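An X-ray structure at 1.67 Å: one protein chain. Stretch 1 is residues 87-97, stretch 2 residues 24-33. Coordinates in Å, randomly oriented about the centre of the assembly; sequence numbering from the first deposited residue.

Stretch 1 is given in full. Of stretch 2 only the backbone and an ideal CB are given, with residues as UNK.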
# COMPACT_ATOMS: atom_id res chain seq x y z
N GLY B 87 17.19 19.72 33.57
CA GLY B 87 17.26 20.99 32.82
C GLY B 87 15.87 21.51 32.48
O GLY B 87 15.58 22.68 32.70
N TYR B 88 15.02 20.64 31.97
CA TYR B 88 13.66 21.04 31.63
C TYR B 88 12.87 21.49 32.85
O TYR B 88 12.16 22.49 32.77
CB TYR B 88 12.91 19.91 30.90
CG TYR B 88 13.53 19.37 29.64
CD1 TYR B 88 14.08 20.21 28.71
CD2 TYR B 88 13.45 18.04 29.33
CE1 TYR B 88 14.63 19.73 27.53
CE2 TYR B 88 13.99 17.56 28.18
CZ TYR B 88 14.58 18.38 27.27
OH TYR B 88 15.06 17.91 26.05
N LEU B 89 12.98 20.81 33.98
CA LEU B 89 12.25 21.22 35.17
C LEU B 89 12.70 22.60 35.69
O LEU B 89 11.89 23.34 36.25
CB LEU B 89 12.40 20.18 36.26
CG LEU B 89 11.61 18.91 36.04
CD1 LEU B 89 11.98 17.90 37.12
CD2 LEU B 89 10.12 19.14 36.00
N LYS B 90 13.99 22.91 35.55
CA LYS B 90 14.51 24.23 35.92
C LYS B 90 13.95 25.34 35.06
O LYS B 90 13.70 26.44 35.55
CB LYS B 90 16.02 24.24 35.88
CG LYS B 90 16.66 25.46 36.48
CD LYS B 90 18.16 25.26 36.62
CE LYS B 90 18.90 26.60 36.78
NZ LYS B 90 20.35 26.35 37.09
N ALA B 91 13.79 25.07 33.78
CA ALA B 91 13.43 26.11 32.78
C ALA B 91 11.95 26.26 32.49
O ALA B 91 11.54 27.34 32.04
CB ALA B 91 14.14 25.83 31.43
N ALA B 92 11.14 25.23 32.70
CA ALA B 92 9.74 25.26 32.25
C ALA B 92 8.85 26.15 33.10
O ALA B 92 9.06 26.24 34.32
CB ALA B 92 9.18 23.88 32.27
N GLN B 93 7.90 26.79 32.45
CA GLN B 93 6.79 27.49 33.09
C GLN B 93 5.62 26.54 33.31
O GLN B 93 4.98 26.58 34.29
CB GLN B 93 6.32 28.74 32.31
CG GLN B 93 5.22 29.48 33.14
CD GLN B 93 4.37 30.54 32.41
OE1 GLN B 93 4.62 30.90 31.31
NE2 GLN B 93 3.35 31.01 33.07
N ILE B 94 5.36 25.68 32.34
CA ILE B 94 4.30 24.68 32.52
C ILE B 94 4.67 23.76 33.70
O ILE B 94 5.80 23.29 33.79
CB ILE B 94 4.08 23.85 31.23
CG1 ILE B 94 3.56 24.75 30.12
CG2 ILE B 94 3.10 22.71 31.49
CD1 ILE B 94 3.32 24.05 28.75
N LYS B 95 3.72 23.57 34.62
CA LYS B 95 3.96 22.74 35.80
C LYS B 95 3.70 21.27 35.52
O LYS B 95 2.82 20.91 34.73
CB LYS B 95 3.03 23.21 36.93
CG LYS B 95 3.17 24.72 37.31
CD LYS B 95 1.97 25.13 38.27
CE LYS B 95 1.82 26.60 38.44
NZ LYS B 95 0.84 26.94 39.56
N GLU B 96 4.37 20.42 36.28
CA GLU B 96 4.00 18.98 36.27
C GLU B 96 2.58 18.81 36.79
O GLU B 96 2.19 19.39 37.82
CB GLU B 96 5.00 18.17 37.13
CG GLU B 96 6.42 18.32 36.76
CD GLU B 96 7.31 17.36 37.52
OE1 GLU B 96 7.29 17.42 38.77
OE2 GLU B 96 7.99 16.52 36.91
N HIS B 97 1.76 18.07 36.04
CA HIS B 97 0.35 17.86 36.36
C HIS B 97 0.20 16.37 36.47
O HIS B 97 0.35 15.66 35.47
CB HIS B 97 -0.54 18.38 35.24
CG HIS B 97 -1.99 18.38 35.58
ND1 HIS B 97 -2.95 18.75 34.66
CD2 HIS B 97 -2.66 18.07 36.72
CE1 HIS B 97 -4.15 18.64 35.21
NE2 HIS B 97 -4.00 18.25 36.47
N UNK B 24 15.06 27.05 23.53
CA UNK B 24 15.33 26.09 24.57
C UNK B 24 14.32 26.21 25.68
O UNK B 24 13.87 25.18 26.22
CB UNK B 24 16.75 26.27 25.12
N UNK B 25 13.92 27.43 26.04
CA UNK B 25 12.85 27.56 27.08
C UNK B 25 11.53 27.00 26.56
O UNK B 25 10.77 26.36 27.26
CB UNK B 25 12.66 29.02 27.49
N UNK B 26 11.28 27.21 25.28
CA UNK B 26 10.10 26.62 24.66
C UNK B 26 10.14 25.09 24.72
O UNK B 26 9.14 24.46 25.02
CB UNK B 26 9.98 27.09 23.21
N UNK B 27 11.28 24.52 24.37
CA UNK B 27 11.51 23.06 24.39
C UNK B 27 11.25 22.50 25.78
O UNK B 27 10.60 21.48 25.90
CB UNK B 27 12.94 22.73 23.95
N UNK B 28 11.71 23.19 26.81
CA UNK B 28 11.42 22.80 28.20
C UNK B 28 9.93 22.70 28.49
O UNK B 28 9.47 21.74 29.11
CB UNK B 28 12.05 23.80 29.17
N UNK B 29 9.19 23.72 28.04
CA UNK B 29 7.76 23.70 28.18
C UNK B 29 7.15 22.53 27.43
O UNK B 29 6.26 21.86 27.94
CB UNK B 29 7.16 25.02 27.69
N UNK B 30 7.56 22.32 26.18
CA UNK B 30 7.06 21.17 25.44
C UNK B 30 7.26 19.86 26.15
O UNK B 30 6.39 18.97 26.10
CB UNK B 30 7.73 21.10 24.07
N UNK B 31 8.41 19.69 26.76
CA UNK B 31 8.81 18.40 27.31
C UNK B 31 7.93 18.12 28.55
O UNK B 31 7.38 17.01 28.67
CB UNK B 31 10.30 18.39 27.67
N UNK B 32 7.79 19.11 29.45
CA UNK B 32 6.89 18.95 30.59
C UNK B 32 5.45 18.73 30.15
O UNK B 32 4.76 17.85 30.68
CB UNK B 32 6.97 20.18 31.50
N UNK B 33 5.01 19.44 29.13
CA UNK B 33 3.66 19.31 28.64
C UNK B 33 3.43 17.92 28.02
O UNK B 33 2.35 17.32 28.21
CB UNK B 33 3.37 20.41 27.62

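Positions 24 to 33 form one continuous helical run, with phi near -60° and psi near -40° throughout. Stretch 1 crosses it as the end of a helix, 87-91, followed by a loop, with Ala-92 the first residue to leave helical phi/psi. The two helix axes come within 8.3 Å at 106°. The helix end meets positions 25 to 32 and the loop meets positions 28 to 33.

Position 24 points sideways, and its ideal CB has nothing of stretch 1 within 5.5 Å. Stretch 1 sets no requirement here. The residue is Asn-24, which makes no contact.

At position 25 CA-to-CB is again sideways, with the ideal CB 5.0 Å from Ala-91 O. A side chain of medium length, polar or not, could reach the methyl of Ala-91. The residue is Asn-25, with chi1 m. Its OD1 lies 3.7 Å from Ala-91 CB, a van der Waals contact.

Position 26 is out of reach of stretch 1, which leaves the choice open. It is Leu-26.

Position 27 points sideways, but its ideal CB is 5.0 Å from Tyr-88 CE1. An apolar side chain of moderate size would suit the aromatic ring. Leu-27 places CG 4.1 Å from Tyr-88 CE1.

Position 28 faces stretch 1 directly. Its ideal CB is already 3.7 Å from Ala-91 CB, 3.8 Å from Tyr-88 O and 3.9 Å from Ala-92 N. This leaves little space, so a very small residue is expected: alanine, glycine or perhaps serine. The residue is Ala-28. Its CB packs 3.7 Å from Ala-91 CB, and its CA lies 3.7 Å from Tyr-88 CD1.

Position 29 points sideways beside the turn that follows the helix of stretch 1. The ideal CB is 4.1 Å from Ile-94 CD1. The backbone N atoms of Gln-93 and Ile-94 are donors on this side, so a side chain carrying an acceptor would suit; an apolar one could pack on Ile-94. The residue is Asn-29. Its modelled ND2 is 2.7 Å from Gln-93 N and 2.9 Å from Ile-94 N. The amide is probably turned over in the model, so whether these are hydrogen bonds is left open.

Position 30 points away, and stretch 1 makes no demand. It is Tyr-30.

Position 31 points toward the ring of Tyr-88, with the ideal CB 3.6 Å from CD2. A flexible chain could lie over the ring, and a polar end could meet the hydroxyl; an apolar chain would also be reasonable. Gln-31 does both. Its CG sits over one ring face, 3.6 Å from the Tyr-88 ring centroid, and NE2 donates a 3.0 Å hydrogen bond to Tyr-88 OH.

Position 32 points into a hollow lined by Leu-89, Ala-92, Ile-94 and Glu-96. A medium apolar side chain fits, such as valine, isoleucine or leucine. Val-32, chi1 t, sets CG2 3.7 Å from Ala-92 CB and CG1 3.5 Å from Ile-94 O.

Position 33 points sideways, with the ideal CB 3.8 Å from Ile-94 CD1. Many apolar residues would serve. In Phe-33 the CB makes the closest contact, 3.8 Å from Ile-94 CD1.

Stretch 2 (24-33) NNLLANYQVF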
# COMPACT_ATOMS: atom_id res chain seq x y z
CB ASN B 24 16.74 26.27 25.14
CG ASN B 24 17.71 25.31 24.61
OD1 ASN B 24 18.89 25.67 24.31
ND2 ASN B 24 17.28 24.06 24.48
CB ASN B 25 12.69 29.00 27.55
CG ASN B 25 13.84 29.44 28.40
OD1 ASN B 25 14.52 28.61 29.08
ND2 ASN B 25 14.06 30.77 28.44
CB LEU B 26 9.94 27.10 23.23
CG LEU B 26 8.71 26.62 22.43
CD1 LEU B 26 7.41 27.12 22.98
CD2 LEU B 26 8.89 27.03 20.97
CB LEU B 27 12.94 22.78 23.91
CG LEU B 27 13.39 21.33 23.99
CD1 LEU B 27 12.49 20.42 23.18
CD2 LEU B 27 14.83 21.22 23.54
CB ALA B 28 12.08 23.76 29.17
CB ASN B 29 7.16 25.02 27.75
CG ASN B 29 7.36 26.12 28.82
OD1 ASN B 29 7.78 27.26 28.47
ND2 ASN B 29 7.06 25.84 30.02
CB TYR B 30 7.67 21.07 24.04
CG TYR B 30 6.95 21.77 22.94
CD1 TYR B 30 7.21 23.08 22.61
CD2 TYR B 30 5.99 21.12 22.21
CE1 TYR B 30 6.56 23.72 21.59
CE2 TYR B 30 5.34 21.77 21.15
CZ TYR B 30 5.60 23.05 20.87
OH TYR B 30 4.90 23.67 19.84
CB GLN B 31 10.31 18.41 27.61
CG GLN B 31 11.17 18.26 26.36
CD GLN B 31 11.30 16.84 25.85
OE1 GLN B 31 10.31 16.08 25.87
NE2 GLN B 31 12.47 16.49 25.29
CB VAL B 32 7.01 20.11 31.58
CG1 VAL B 32 6.00 19.95 32.78
CG2 VAL B 32 8.44 20.21 32.16
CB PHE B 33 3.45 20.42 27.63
CG PHE B 33 2.01 20.62 27.18
CD1 PHE B 33 0.96 20.79 28.08
CD2 PHE B 33 1.74 20.79 25.85
CE1 PHE B 33 -0.32 21.05 27.68
CE2 PHE B 33 0.43 21.06 25.41
CZ PHE B 33 -0.60 21.20 26.34
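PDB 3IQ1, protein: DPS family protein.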